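Local coordinates for protein carbamate kinase (Aeropyrum pernix, PDB 2E9Y) that probably catalyses the reversible transfer of a phosphoryl group between carbamoyl phosphate and ADP, as a carbamate kinase, at residues Q58-L62 and M84-I89; K94-E98 and L109-V113. Residue numbers count along the deposited sequence, not the author numbering.

A single long helix can serve quite different partners along its length, and helix 78-103 of this amino acid kinase fold is a worked example. Both contacts are buried within the dimer, next to the second subunit. Contact 1, centred about 12 Å from the centre of the chain, sets the helix against helix 56-67 through apolar and aromatic packing. Contact 2, about 17 Å out, sets a later part of the same helix against the chain entering strand 112-119, and adds buried charges and hydrogen bonds to backbone groups. The centres of the two contacts lie about 16 Å apart, yet they touch where Gln86 O packs 3.6 Å from Val112 CG1.

Contact 1. Residues Q58-L62 and M84-I89; sequences QVGYL and MTQAWI
Helix-helix packing within the amino acid kinase fold is illustrated by residues 58-62 of helix 56-67 and residues 84-89 of helix 78-103. Both segments are helical, each inside a longer helix, their axes 10.2 Å apart at closest approach with N-to-C directions 120° apart. Val59 and Thr85 set the register, their CA atoms separated by 6.3 Å, and 355 Å² is buried.

The aromatic part centres on Trp88 (chi1 t, chi2 5°), which reaches across to helix 56-67. Gln58 (chi1 m) lays its CG over the indole face in a CH-pi contact, 3.9 Å from the six-membered ring centroid. Tyr61 (chi1 t) meets that ring obliquely, with centroids 5.8 Å apart and planes at 67°; its hydroxyl is hydrogen-bonded to Pro74 O of the second subunit, against which Met84 and Trp88 also pack.

The remaining packing is largely aliphatic. Leu62 (m, t) points CG at the indole edge, 4.0 Å from Trp88 CZ3, and CD1 at Met84 CB, 3.7 Å away. Ile89 CD1 touches the end of Gln58. Thr85 (p) hydrogen-bonds through OG1 to Thr82 O, while its methyl faces helix 56-67: Thr85 CG2 lies 3.7 Å from both Val59 N and Leu62 CD1.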
ATOM      1  N   GLN A  58      -5.853  13.062   0.314  1.00 13.11           N
ATOM      2  CA  GLN A  58      -4.715  12.268  -0.127  1.00 13.07           C
ATOM      3  C   GLN A  58      -4.813  11.780  -1.567  1.00 13.74           C
ATOM      4  O   GLN A  58      -3.866  11.927  -2.343  1.00 13.39           O
ATOM      5  CB  GLN A  58      -4.514  11.074   0.818  1.00 12.86           C
ATOM      6  CG  GLN A  58      -4.159  11.474   2.253  1.00 16.13           C
ATOM      7  CD  GLN A  58      -5.360  11.926   3.074  1.00 16.25           C
ATOM      8  OE1 GLN A  58      -6.512  11.661   2.707  1.00 16.98           O
ATOM      9  NE2 GLN A  58      -5.104  12.623   4.172  1.00 20.29           N
ATOM     10  N   VAL A  59      -5.951  11.197  -1.933  1.00 12.24           N
ATOM     11  CA  VAL A  59      -6.102  10.711  -3.295  1.00 13.13           C
ATOM     12  C   VAL A  59      -6.177  11.912  -4.246  1.00 13.67           C
ATOM     13  O   VAL A  59      -5.741  11.839  -5.400  1.00 12.41           O
ATOM     14  CB  VAL A  59      -7.351   9.778  -3.423  1.00 12.18           C
ATOM     15  CG1 VAL A  59      -8.637  10.593  -3.476  1.00 12.37           C
ATOM     16  CG2 VAL A  59      -7.206   8.891  -4.647  1.00 14.96           C
ATOM     17  N   GLY A  60      -6.690  13.035  -3.750  1.00 13.14           N
ATOM     18  CA  GLY A  60      -6.761  14.226  -4.579  1.00 13.56           C
ATOM     19  C   GLY A  60      -5.361  14.744  -4.861  1.00 14.21           C
ATOM     20  O   GLY A  60      -5.046  15.146  -5.984  1.00 13.76           O
ATOM     21  N   TYR A  61      -4.516  14.725  -3.833  1.00 14.97           N
ATOM     22  CA  TYR A  61      -3.130  15.167  -3.948  1.00 13.53           C
ATOM     23  C   TYR A  61      -2.402  14.328  -4.994  1.00 12.95           C
ATOM     24  O   TYR A  61      -1.717  14.865  -5.870  1.00 12.86           O
ATOM     25  CB  TYR A  61      -2.421  15.034  -2.594  1.00 15.70           C
ATOM     26  CG  TYR A  61      -0.911  15.186  -2.655  1.00 15.96           C
ATOM     27  CD1 TYR A  61      -0.319  16.441  -2.800  1.00 16.90           C
ATOM     28  CD2 TYR A  61      -0.079  14.072  -2.569  1.00 18.19           C
ATOM     29  CE1 TYR A  61       1.072  16.581  -2.854  1.00 20.21           C
ATOM     30  CE2 TYR A  61       1.307  14.195  -2.626  1.00 19.53           C
ATOM     31  CZ  TYR A  61       1.878  15.453  -2.766  1.00 21.45           C
ATOM     32  OH  TYR A  61       3.250  15.577  -2.801  1.00 24.34           O
ATOM     33  N   LEU A  62      -2.539  13.007  -4.903  1.00 12.20           N
ATOM     34  CA  LEU A  62      -1.888  12.121  -5.862  1.00 10.97           C
ATOM     35  C   LEU A  62      -2.368  12.385  -7.285  1.00 13.38           C
ATOM     36  O   LEU A  62      -1.573  12.406  -8.222  1.00 12.85           O
ATOM     37  CB  LEU A  62      -2.143  10.661  -5.491  1.00  9.96           C
ATOM     38  CG  LEU A  62      -1.478  10.239  -4.178  1.00 11.07           C
ATOM     39  CD1 LEU A  62      -1.825   8.781  -3.873  1.00 12.70           C
ATOM     40  CD2 LEU A  62       0.043  10.405  -4.300  1.00 13.38           C
ATOM     41  N   MET A  84      -2.491   3.342  -3.333  1.00 11.30           N
ATOM     42  CA  MET A  84      -1.375   4.085  -2.767  1.00 11.85           C
ATOM     43  C   MET A  84      -1.760   4.731  -1.439  1.00 11.76           C
ATOM     44  O   MET A  84      -1.016   4.709  -0.467  1.00 10.49           O
ATOM     45  CB  MET A  84      -0.960   5.162  -3.771  1.00 12.39           C
ATOM     46  CG  MET A  84      -0.125   4.599  -4.923  1.00 14.66           C
ATOM     47  SD  MET A  84       0.484   5.888  -6.018  1.00 19.10           S
ATOM     48  CE  MET A  84       1.057   4.828  -7.353  1.00 20.06           C
ATOM     49  N   THR A  85      -2.948   5.343  -1.388  1.00 11.26           N
ATOM     50  CA  THR A  85      -3.372   6.002  -0.153  1.00 11.70           C
ATOM     51  C   THR A  85      -3.583   5.009   0.987  1.00 12.16           C
ATOM     52  O   THR A  85      -3.480   5.377   2.159  1.00 12.25           O
ATOM     53  CB  THR A  85      -4.679   6.847  -0.329  1.00 11.72           C
ATOM     54  OG1 THR A  85      -5.795   5.996  -0.622  1.00 12.92           O
ATOM     55  CG2 THR A  85      -4.504   7.867  -1.443  1.00 11.41           C
ATOM     56  N   GLN A  86      -3.889   3.756   0.664  1.00 11.16           N
ATOM     57  CA  GLN A  86      -4.078   2.772   1.727  1.00 12.02           C
ATOM     58  C   GLN A  86      -2.741   2.514   2.419  1.00 11.17           C
ATOM     59  O   GLN A  86      -2.689   2.344   3.635  1.00 12.97           O
ATOM     60  CB  GLN A  86      -4.660   1.454   1.184  1.00 10.22           C
ATOM     61  CG  GLN A  86      -6.069   1.599   0.605  1.00 10.90           C
ATOM     62  CD  GLN A  86      -6.717   0.265   0.229  1.00 11.60           C
ATOM     63  OE1 GLN A  86      -6.038  -0.748   0.048  1.00 13.37           O
ATOM     64  NE2 GLN A  86      -8.043   0.272   0.094  1.00 10.92           N
ATOM     65  N   ALA A  87      -1.655   2.502   1.652  1.00 11.62           N
ATOM     66  CA  ALA A  87      -0.333   2.281   2.235  1.00 10.84           C
ATOM     67  C   ALA A  87       0.170   3.551   2.922  1.00 12.76           C
ATOM     68  O   ALA A  87       0.779   3.492   3.994  1.00 13.48           O
ATOM     69  CB  ALA A  87       0.649   1.851   1.150  1.00 12.28           C
ATOM     70  N   TRP A  88      -0.094   4.696   2.301  1.00 11.80           N
ATOM     71  CA  TRP A  88       0.327   5.989   2.834  1.00 12.53           C
ATOM     72  C   TRP A  88      -0.328   6.243   4.199  1.00 12.94           C
ATOM     73  O   TRP A  88       0.361   6.329   5.218  1.00 13.23           O
ATOM     74  CB  TRP A  88      -0.039   7.079   1.815  1.00 12.29           C
ATOM     75  CG  TRP A  88       0.123   8.519   2.228  1.00 13.10           C
ATOM     76  CD1 TRP A  88       0.651   9.007   3.396  1.00 15.89           C
ATOM     77  CD2 TRP A  88      -0.284   9.662   1.464  1.00 12.92           C
ATOM     78  NE1 TRP A  88       0.589  10.388   3.401  1.00 16.91           N
ATOM     79  CE2 TRP A  88       0.023  10.811   2.225  1.00 14.42           C
ATOM     80  CE3 TRP A  88      -0.878   9.823   0.203  1.00 15.39           C
ATOM     81  CZ2 TRP A  88      -0.248  12.109   1.767  1.00 14.08           C
ATOM     82  CZ3 TRP A  88      -1.147  11.111  -0.251  1.00 15.83           C
ATOM     83  CH2 TRP A  88      -0.831  12.237   0.531  1.00 15.46           C
ATOM     84  N   ILE A  89      -1.653   6.325   4.223  1.00 12.98           N
ATOM     85  CA  ILE A  89      -2.366   6.582   5.470  1.00 13.95           C
ATOM     86  C   ILE A  89      -2.263   5.391   6.425  1.00 14.17           C
ATOM     87  O   ILE A  89      -2.091   5.562   7.639  1.00 13.99           O
ATOM     88  CB  ILE A  89      -3.849   6.911   5.188  1.00 13.51           C
ATOM     89  CG1 ILE A  89      -3.947   8.149   4.289  1.00 14.97           C
ATOM     90  CG2 ILE A  89      -4.582   7.191   6.494  1.00 13.90           C
ATOM     91  CD1 ILE A  89      -5.341   8.375   3.701  1.00 14.19           C
TER

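Contact 2. Residues K94-E98 and L109-V113; sequences KHSLE and LVPVV
Charged side chains can hold an extended stretch leading into a strand against a helix, as residues 94-98 of helix 78-103 do for residues 109-113. The first segment is alpha helix. The second runs extended (phi/psi about -101°/139° at Leu109 and -106°/111° at Val110) and becomes a weakly bonded strand at about Val112-Val113. Lys94 pairs in register with Val110 (CA-CA 5.4 Å) and Glu98 with Leu109 (6.2 Å); 313 Å² is buried.

Lys94 and Glu98, one helical turn apart, both point toward the second segment. Lys94 is stretched through t, t, t and bends only at chi4 (p), bringing NZ 2.9 Å from Val110 O as a hydrogen-bond donor. Glu98 (m, t, chi3 17°) places OE2 2.7 Å from Val110 N, which donates to it almost linearly at 170°. An intrahelical salt bridge, Lys94 NZ to Glu98 OE2 at 2.9 Å, joins the two side chains, so that both polar backbone groups of Val110 are held by one ion pair. The charges also extend across the dimer, Lys94 to Asp175 and Glu98 OE1 to Arg116, both of the second subunit.

Beside this polar cluster the packing is apolar. Val110 (t) directs CG2 to Leu97 CD2 at 4.0 Å, Leu97 being t, p, and to Glu98 CG at 3.8 Å. Val112 (t) brings CG2 within 3.9 Å of Lys94 CB.

The contact lies where the chain enters strand 112-119, which runs parallel to strand 188-191: Val110 also packs on Val190 there, Leu97 reaches helix 25-44, and Pro111 and Val113 face helix 176-185.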
ATOM      1  N   LYS A  94      -0.542   2.789  11.411  1.00 14.82           N
ATOM      2  CA  LYS A  94       0.147   1.591  11.890  1.00 15.84           C
ATOM      3  C   LYS A  94       1.375   1.918  12.740  1.00 16.58           C
ATOM      4  O   LYS A  94       1.528   1.412  13.854  1.00 16.46           O
ATOM      5  CB  LYS A  94       0.577   0.739  10.694  1.00 14.91           C
ATOM      6  CG  LYS A  94       1.648  -0.306  10.984  1.00 17.00           C
ATOM      7  CD  LYS A  94       2.162  -0.915   9.677  1.00 17.40           C
ATOM      8  CE  LYS A  94       3.335  -1.876   9.901  1.00 17.34           C
ATOM      9  NZ  LYS A  94       2.956  -3.081  10.696  1.00 15.05           N
ATOM     10  N   HIS A  95       2.253   2.758  12.208  1.00 14.82           N
ATOM     11  CA  HIS A  95       3.480   3.117  12.911  1.00 17.77           C
ATOM     12  C   HIS A  95       3.199   3.849  14.228  1.00 19.01           C
ATOM     13  O   HIS A  95       3.807   3.556  15.259  1.00 18.53           O
ATOM     14  CB  HIS A  95       4.353   3.996  12.013  1.00 17.38           C
ATOM     15  CG  HIS A  95       5.805   3.988  12.382  1.00 20.19           C
ATOM     16  ND1 HIS A  95       6.652   2.955  12.040  1.00 21.25           N
ATOM     17  CD2 HIS A  95       6.553   4.873  13.080  1.00 19.62           C
ATOM     18  CE1 HIS A  95       7.862   3.206  12.509  1.00 21.19           C
ATOM     19  NE2 HIS A  95       7.828   4.365  13.145  1.00 21.25           N
ATOM     20  N   SER A  96       2.271   4.798  14.185  1.00 18.71           N
ATOM     21  CA  SER A  96       1.920   5.583  15.366  1.00 21.30           C
ATOM     22  C   SER A  96       1.231   4.754  16.453  1.00 22.07           C
ATOM     23  O   SER A  96       1.543   4.887  17.640  1.00 22.15           O
ATOM     24  CB  SER A  96       1.019   6.750  14.960  1.00 22.55           C
ATOM     25  OG  SER A  96       0.731   7.581  16.072  1.00 29.16           O
ATOM     26  N   LEU A  97       0.296   3.901  16.051  1.00 21.60           N
ATOM     27  CA  LEU A  97      -0.420   3.066  17.011  1.00 21.51           C
ATOM     28  C   LEU A  97       0.522   2.073  17.683  1.00 22.44           C
ATOM     29  O   LEU A  97       0.477   1.889  18.902  1.00 21.34           O
ATOM     30  CB  LEU A  97      -1.564   2.326  16.317  1.00 20.12           C
ATOM     31  CG  LEU A  97      -2.446   1.456  17.216  1.00 21.04           C
ATOM     32  CD1 LEU A  97      -2.882   2.244  18.450  1.00 22.90           C
ATOM     33  CD2 LEU A  97      -3.653   0.986  16.424  1.00 20.09           C
ATOM     34  N   GLU A  98       1.378   1.435  16.891  1.00 19.90           N
ATOM     35  CA  GLU A  98       2.340   0.484  17.432  1.00 22.66           C
ATOM     36  C   GLU A  98       3.249   1.173  18.450  1.00 24.29           C
ATOM     37  O   GLU A  98       3.553   0.615  19.504  1.00 24.10           O
ATOM     38  CB  GLU A  98       3.191  -0.117  16.307  1.00 21.68           C
ATOM     39  CG  GLU A  98       2.519  -1.256  15.555  1.00 21.81           C
ATOM     40  CD  GLU A  98       3.358  -1.764  14.393  1.00 21.05           C
ATOM     41  OE1 GLU A  98       4.570  -1.464  14.352  1.00 21.51           O
ATOM     42  OE2 GLU A  98       2.806  -2.477  13.526  1.00 21.32           O
ATOM     43  N   LEU A 109       1.963  -5.823  16.570  1.00 28.99           N
ATOM     44  CA  LEU A 109       2.134  -5.275  15.234  1.00 25.64           C
ATOM     45  C   LEU A 109       0.747  -5.041  14.652  1.00 22.63           C
ATOM     46  O   LEU A 109      -0.158  -5.850  14.838  1.00 23.81           O
ATOM     47  CB  LEU A 109       2.941  -6.240  14.351  1.00 26.52           C
ATOM     48  CG  LEU A 109       4.435  -6.377  14.686  1.00 28.06           C
ATOM     49  CD1 LEU A 109       5.083  -7.427  13.789  1.00 27.71           C
ATOM     50  CD2 LEU A 109       5.130  -5.035  14.501  1.00 28.25           C
ATOM     51  N   VAL A 110       0.586  -3.919  13.966  1.00 19.76           N
ATOM     52  CA  VAL A 110      -0.685  -3.553  13.357  1.00 18.57           C
ATOM     53  C   VAL A 110      -0.624  -3.740  11.847  1.00 18.33           C
ATOM     54  O   VAL A 110       0.087  -3.014  11.153  1.00 17.80           O
ATOM     55  CB  VAL A 110      -1.023  -2.077  13.650  1.00 18.17           C
ATOM     56  CG1 VAL A 110      -2.287  -1.667  12.901  1.00 17.99           C
ATOM     57  CG2 VAL A 110      -1.193  -1.877  15.142  1.00 18.40           C
ATOM     58  N   PRO A 111      -1.365  -4.719  11.316  1.00 17.58           N
ATOM     59  CA  PRO A 111      -1.333  -4.926   9.865  1.00 17.71           C
ATOM     60  C   PRO A 111      -2.187  -3.911   9.117  1.00 17.29           C
ATOM     61  O   PRO A 111      -3.145  -3.369   9.671  1.00 16.10           O
ATOM     62  CB  PRO A 111      -1.886  -6.336   9.712  1.00 19.93           C
ATOM     63  CG  PRO A 111      -2.926  -6.384  10.815  1.00 19.01           C
ATOM     64  CD  PRO A 111      -2.180  -5.755  11.981  1.00 18.64           C
ATOM     65  N   VAL A 112      -1.817  -3.655   7.865  1.00 15.99           N
ATOM     66  CA  VAL A 112      -2.568  -2.758   6.989  1.00 15.59           C
ATOM     67  C   VAL A 112      -3.002  -3.668   5.843  1.00 13.60           C
ATOM     68  O   VAL A 112      -2.166  -4.206   5.113  1.00 15.16           O
ATOM     69  CB  VAL A 112      -1.691  -1.605   6.438  1.00 15.82           C
ATOM     70  CG1 VAL A 112      -2.469  -0.801   5.408  1.00 14.32           C
ATOM     71  CG2 VAL A 112      -1.256  -0.693   7.573  1.00 15.00           C
ATOM     72  N   VAL A 113      -4.305  -3.867   5.691  1.00 13.45           N
ATOM     73  CA  VAL A 113      -4.787  -4.753   4.640  1.00 14.03           C
ATOM     74  C   VAL A 113      -5.185  -3.995   3.381  1.00 13.96           C
ATOM     75  O   VAL A 113      -6.073  -3.142   3.419  1.00 12.80           O
ATOM     76  CB  VAL A 113      -6.003  -5.580   5.117  1.00 15.91           C
ATOM     77  CG1 VAL A 113      -6.389  -6.604   4.049  1.00 16.42           C
ATOM     78  CG2 VAL A 113      -5.680  -6.280   6.434  1.00 17.35           C
TER